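Local coordinates for protein Phospholipase/Carboxylesterase (Dyadobacter fermentans, PDB 4H0C) that probably hydrolyses carboxylic esters, perhaps including palmitoyl thioesters on proteins, as an alpha/beta hydrolase of the phospholipase/carboxylesterase family, at residues F67-P70 with V71-Q75; A90-A94 with Q95-A99. All coordinates share one frame; numbering follows the deposited sequence.

Contact 1. Residues F67-P70 with V71-Q75; sequences FMAP and VQQNQ
Q73 holds CG beside its own backbone N (chi1 -69°) and then runs extended, which lays its side chain alongside the ring of P70, both pointing the same way. The amide skims the ring carbons, with Q73 OE1 3.7 Å from P70 CD. The backbone here turns into a short 3-10 segment: Q73 N donates to P70 O at 2.8 Å, and N74 N follows with a bond to V71 O. Replacing P70 with a glycine would probably leave the amide end of Q73 without the ring it lies along and let the backbone that opens the turn flex. The buried N74 ties the turn to the chain before it. Its ND2 gives one hydrogen to water 1 at 3.0 Å and another to S66 O, while OD1 accepts from Y65 N. Water 1 in turn donates to F67 O (2.8 Å) and A69 O (2.6 Å), so one molecule bridges the loop internally. At the start, selenomethionine M68 rests CG over the centre of the F67 ring. The whole turn lies in the loop between strand 50-55 and helix 77-94, with F67 and M68 packed on R169 of helix 167-179.

Contact 2. Residues A90-A94 with Q95-A99; sequences AEIEA and QGIPA
The carboxamide of Q95 and the carboxylate of E91 meet through a bridge, not face to face: water 2 accepts from Q95 NE2 (2.9 Å) and donates to E91 OE2 (3.0 Å). A bend at chi2 (-79°) folds Q95 back along the helix to reach it and brings Q95 CG to 3.1 Å from E91 O. The second flat group, the carboxylate of E93, receives a hydrogen from water 3 at OE2; that water accepts from A99 N, and OE1 forms a salt bridge with R123. Between these two groups the helix ends in a Schellman motif. G96 N donates to E93 O at 3.0 Å, and I97 N closes the wider loop on I92 O through a weak bond of 3.3 Å. Q95 N divides itself weakly between E91 O and I92 O. The reversal rests on the positive phi of G96 (94°), where a side chain would be jammed against the preceding carbonyl. On the inner side I92 CG2 meets I97 CB at 3.7 Å, the apolar pair that commonly accompanies this motif, and both isoleucines pack on I102 of strand 102-107. E93 CA also makes a CH...O contact with I97 O. Chemically, the carbonyls of E91, I92 and E93 find N-H partners in the departing chain, mostly through weak bonds, while R123 is likely to offset the unfavourable placing of the E93 carboxylate near a helix C terminus.

From the N terminus, strand 50-55 leads into the long loop that holds contact 1, whose turn at 67-75 closes just before helix 77-94 begins. The chain then runs the length of that helix to contact 2, which ends it and turns the chain toward strand 102-107. The two are in series, neither nested nor crossed, with centres about 30 Å apart and nearest atoms about 19 Å apart. They flank the helix of one beta-alpha-beta crossover from strand 50-55 to strand 102-107, which passes over strand 23-28. The F67 side chain lies near a possible Ser-His-Asp triad; F67 N also bonds a citrate, probably from the crystallisation liquor. Contact 2 sits at the far end of the helix.

Contact 1. Residues F67-P70 with V71-Q75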
loop_
_atom_site.group_PDB
_atom_site.type_symbol
_atom_site.label_atom_id
_atom_site.label_comp_id
_atom_site.label_asym_id
_atom_site.label_seq_id
_atom_site.Cartn_x
_atom_site.Cartn_y
_atom_site.Cartn_z
ATOM N N PHE A 67 -2.125 12.467 5.315
ATOM C CA PHE A 67 -0.876 12.053 4.679
ATOM C C PHE A 67 -0.082 13.237 4.135
ATOM O O PHE A 67 1.133 13.140 3.973
ATOM C CB PHE A 67 -1.111 10.966 3.607
ATOM C CG PHE A 67 -1.482 11.485 2.233
ATOM C CD1 PHE A 67 -0.653 11.230 1.139
ATOM C CD2 PHE A 67 -2.688 12.164 2.015
ATOM C CE1 PHE A 67 -0.999 11.675 -0.133
ATOM C CE2 PHE A 67 -3.043 12.602 0.746
ATOM C CZ PHE A 67 -2.186 12.374 -0.325
HETATM N N MSE A 68 -0.770 14.353 3.881
HETATM C CA MSE A 68 -0.100 15.564 3.426
HETATM C C MSE A 68 0.192 16.638 4.490
HETATM O O MSE A 68 0.574 17.760 4.155
HETATM C CB MSE A 68 -0.817 16.131 2.218
HETATM C CG MSE A 68 -0.452 15.253 1.005
HETATM SE SE MSE A 68 -1.200 15.918 -0.561
HETATM C CE MSE A 68 -2.940 16.248 0.174
ATOM N N ALA A 69 0.017 16.290 5.761
ATOM C CA ALA A 69 0.546 17.125 6.834
ATOM C C ALA A 69 2.088 17.185 6.742
ATOM O O ALA A 69 2.728 16.241 6.229
ATOM C CB ALA A 69 0.140 16.578 8.198
ATOM N N PRO A 70 2.701 18.274 7.253
ATOM C CA PRO A 70 4.179 18.247 7.422
ATOM C C PRO A 70 4.590 16.950 8.057
ATOM O O PRO A 70 4.081 16.587 9.121
ATOM C CB PRO A 70 4.453 19.407 8.370
ATOM C CG PRO A 70 3.323 20.364 8.085
ATOM C CD PRO A 70 2.106 19.532 7.752
ATOM N N VAL A 71 5.496 16.241 7.401
ATOM C CA VAL A 71 5.714 14.842 7.740
ATOM C C VAL A 71 6.143 14.648 9.202
ATOM O O VAL A 71 5.772 13.639 9.844
ATOM C CB VAL A 71 6.647 14.144 6.743
ATOM C CG1 VAL A 71 8.083 14.675 6.859
ATOM C CG2 VAL A 71 6.577 12.636 6.953
ATOM N N GLN A 72 6.898 15.610 9.737
ATOM C CA GLN A 72 7.322 15.494 11.139
ATOM C C GLN A 72 6.139 15.384 12.117
ATOM O O GLN A 72 6.283 14.795 13.194
ATOM C CB GLN A 72 8.324 16.589 11.539
ATOM C CG GLN A 72 9.711 16.403 10.909
ATOM C CD GLN A 72 10.290 14.985 11.083
ATOM O OE1 GLN A 72 10.329 14.439 12.198
ATOM N NE2 GLN A 72 10.752 14.386 9.977
ATOM N N GLN A 73 4.976 15.921 11.737
ATOM C CA GLN A 73 3.776 15.846 12.591
ATOM C C GLN A 73 3.187 14.447 12.618
ATOM O O GLN A 73 2.413 14.118 13.516
ATOM C CB GLN A 73 2.726 16.895 12.186
ATOM C CG GLN A 73 3.186 18.315 12.493
ATOM C CD GLN A 73 2.301 19.364 11.866
ATOM O OE1 GLN A 73 1.265 19.054 11.282
ATOM N NE2 GLN A 73 2.715 20.633 11.981
ATOM N N ASN A 74 3.589 13.623 11.650
ATOM C CA ASN A 74 3.165 12.215 11.550
ATOM C C ASN A 74 4.205 11.246 12.046
ATOM O O ASN A 74 4.037 10.027 11.913
ATOM C CB ASN A 74 2.752 11.853 10.117
ATOM C CG ASN A 74 1.288 12.194 9.844
ATOM O OD1 ASN A 74 0.425 11.967 10.705
ATOM N ND2 ASN A 74 0.995 12.714 8.648
ATOM N N GLN A 75 5.275 11.799 12.615
ATOM C CA GLN A 75 6.392 11.011 13.143
ATOM C C GLN A 75 6.364 11.064 14.664
ATOM O O GLN A 75 6.013 12.109 15.228
ATOM C CB GLN A 75 7.716 11.568 12.614
ATOM C CG GLN A 75 7.932 11.332 11.125
ATOM C CD GLN A 75 8.137 9.866 10.767
ATOM O OE1 GLN A 75 7.901 8.961 11.582
ATOM N NE2 GLN A 75 8.576 9.621 9.538
HETATM O O HOH W 1 2.695 13.600 6.285
#

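Contact 2. Residues A90-A94 with Q95-A99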
loop_
_atom_site.group_PDB
_atom_site.type_symbol
_atom_site.label_atom_id
_atom_site.label_comp_id
_atom_site.label_asym_id
_atom_site.label_seq_id
_atom_site.Cartn_x
_atom_site.Cartn_y
_atom_site.Cartn_z
ATOM N N ALA A 90 10.054 -8.922 5.475
ATOM C CA ALA A 90 11.157 -9.766 5.925
ATOM C C ALA A 90 10.684 -11.167 6.314
ATOM O O ALA A 90 11.324 -12.161 5.964
ATOM C CB ALA A 90 11.901 -9.110 7.093
ATOM N N GLU A 91 9.571 -11.254 7.039
ATOM C CA GLU A 91 9.018 -12.574 7.424
ATOM C C GLU A 91 8.670 -13.428 6.199
ATOM O O GLU A 91 9.032 -14.613 6.121
ATOM C CB GLU A 91 7.797 -12.412 8.334
ATOM C CG GLU A 91 8.146 -11.956 9.744
ATOM C CD GLU A 91 6.962 -11.980 10.708
ATOM O OE1 GLU A 91 7.040 -11.295 11.748
ATOM O OE2 GLU A 91 5.956 -12.676 10.434
ATOM N N ILE A 92 7.996 -12.804 5.233
ATOM C CA ILE A 92 7.620 -13.478 3.995
ATOM C C ILE A 92 8.859 -14.009 3.272
ATOM O O ILE A 92 8.900 -15.191 2.865
ATOM C CB ILE A 92 6.778 -12.569 3.082
ATOM C CG1 ILE A 92 5.456 -12.264 3.777
ATOM C CG2 ILE A 92 6.494 -13.259 1.741
ATOM C CD1 ILE A 92 4.671 -11.092 3.198
ATOM N N GLU A 93 9.884 -13.163 3.127
ATOM C CA GLU A 93 11.094 -13.620 2.460
ATOM C C GLU A 93 11.764 -14.748 3.238
ATOM O O GLU A 93 12.287 -15.669 2.624
ATOM C CB GLU A 93 12.077 -12.474 2.217
ATOM C CG GLU A 93 11.526 -11.420 1.255
ATOM C CD GLU A 93 12.511 -10.285 1.030
ATOM O OE1 GLU A 93 12.377 -9.239 1.684
ATOM O OE2 GLU A 93 13.435 -10.443 0.221
ATOM N N ALA A 94 11.702 -14.712 4.570
ATOM C CA ALA A 94 12.295 -15.790 5.379
ATOM C C ALA A 94 11.519 -17.114 5.257
ATOM O O ALA A 94 12.063 -18.184 5.552
ATOM C CB ALA A 94 12.451 -15.375 6.844
ATOM N N GLN A 95 10.256 -17.035 4.831
ATOM C CA GLN A 95 9.428 -18.229 4.589
ATOM C C GLN A 95 9.685 -18.758 3.204
ATOM O O GLN A 95 9.087 -19.762 2.804
ATOM C CB GLN A 95 7.927 -17.914 4.696
ATOM C CG GLN A 95 7.461 -17.300 6.010
ATOM C CD GLN A 95 7.300 -18.317 7.122
ATOM O OE1 GLN A 95 7.552 -19.519 6.941
ATOM N NE2 GLN A 95 6.868 -17.839 8.290
ATOM N N GLY A 96 10.574 -18.097 2.460
ATOM C CA GLY A 96 11.017 -18.574 1.142
ATOM C C GLY A 96 10.273 -18.023 -0.078
ATOM O O GLY A 96 10.409 -18.565 -1.185
ATOM N N ILE A 97 9.495 -16.956 0.115
ATOM C CA ILE A 97 8.809 -16.284 -0.997
ATOM C C ILE A 97 9.616 -15.040 -1.323
ATOM O O ILE A 97 9.701 -14.122 -0.484
ATOM C CB ILE A 97 7.332 -15.953 -0.667
ATOM C CG1 ILE A 97 6.572 -17.276 -0.430
ATOM C CG2 ILE A 97 6.687 -15.090 -1.772
ATOM C CD1 ILE A 97 5.141 -17.132 0.048
ATOM N N PRO A 98 10.218 -15.009 -2.533
ATOM C CA PRO A 98 11.056 -13.885 -2.968
ATOM C C PRO A 98 10.231 -12.625 -3.212
ATOM O O PRO A 98 9.029 -12.716 -3.499
ATOM C CB PRO A 98 11.651 -14.389 -4.284
ATOM C CG PRO A 98 10.619 -15.309 -4.813
ATOM C CD PRO A 98 10.089 -16.025 -3.595
ATOM N N ALA A 99 10.873 -11.460 -3.112
ATOM C CA ALA A 99 10.151 -10.175 -3.236
ATOM C C ALA A 99 9.409 -10.053 -4.565
ATOM O O ALA A 99 8.343 -9.431 -4.626
ATOM C CB ALA A 99 11.119 -9.006 -3.035
HETATM O O HOH W 2 5.502 -15.351 9.085
HETATM O O HOH W 3 13.519 -11.778 -1.899
#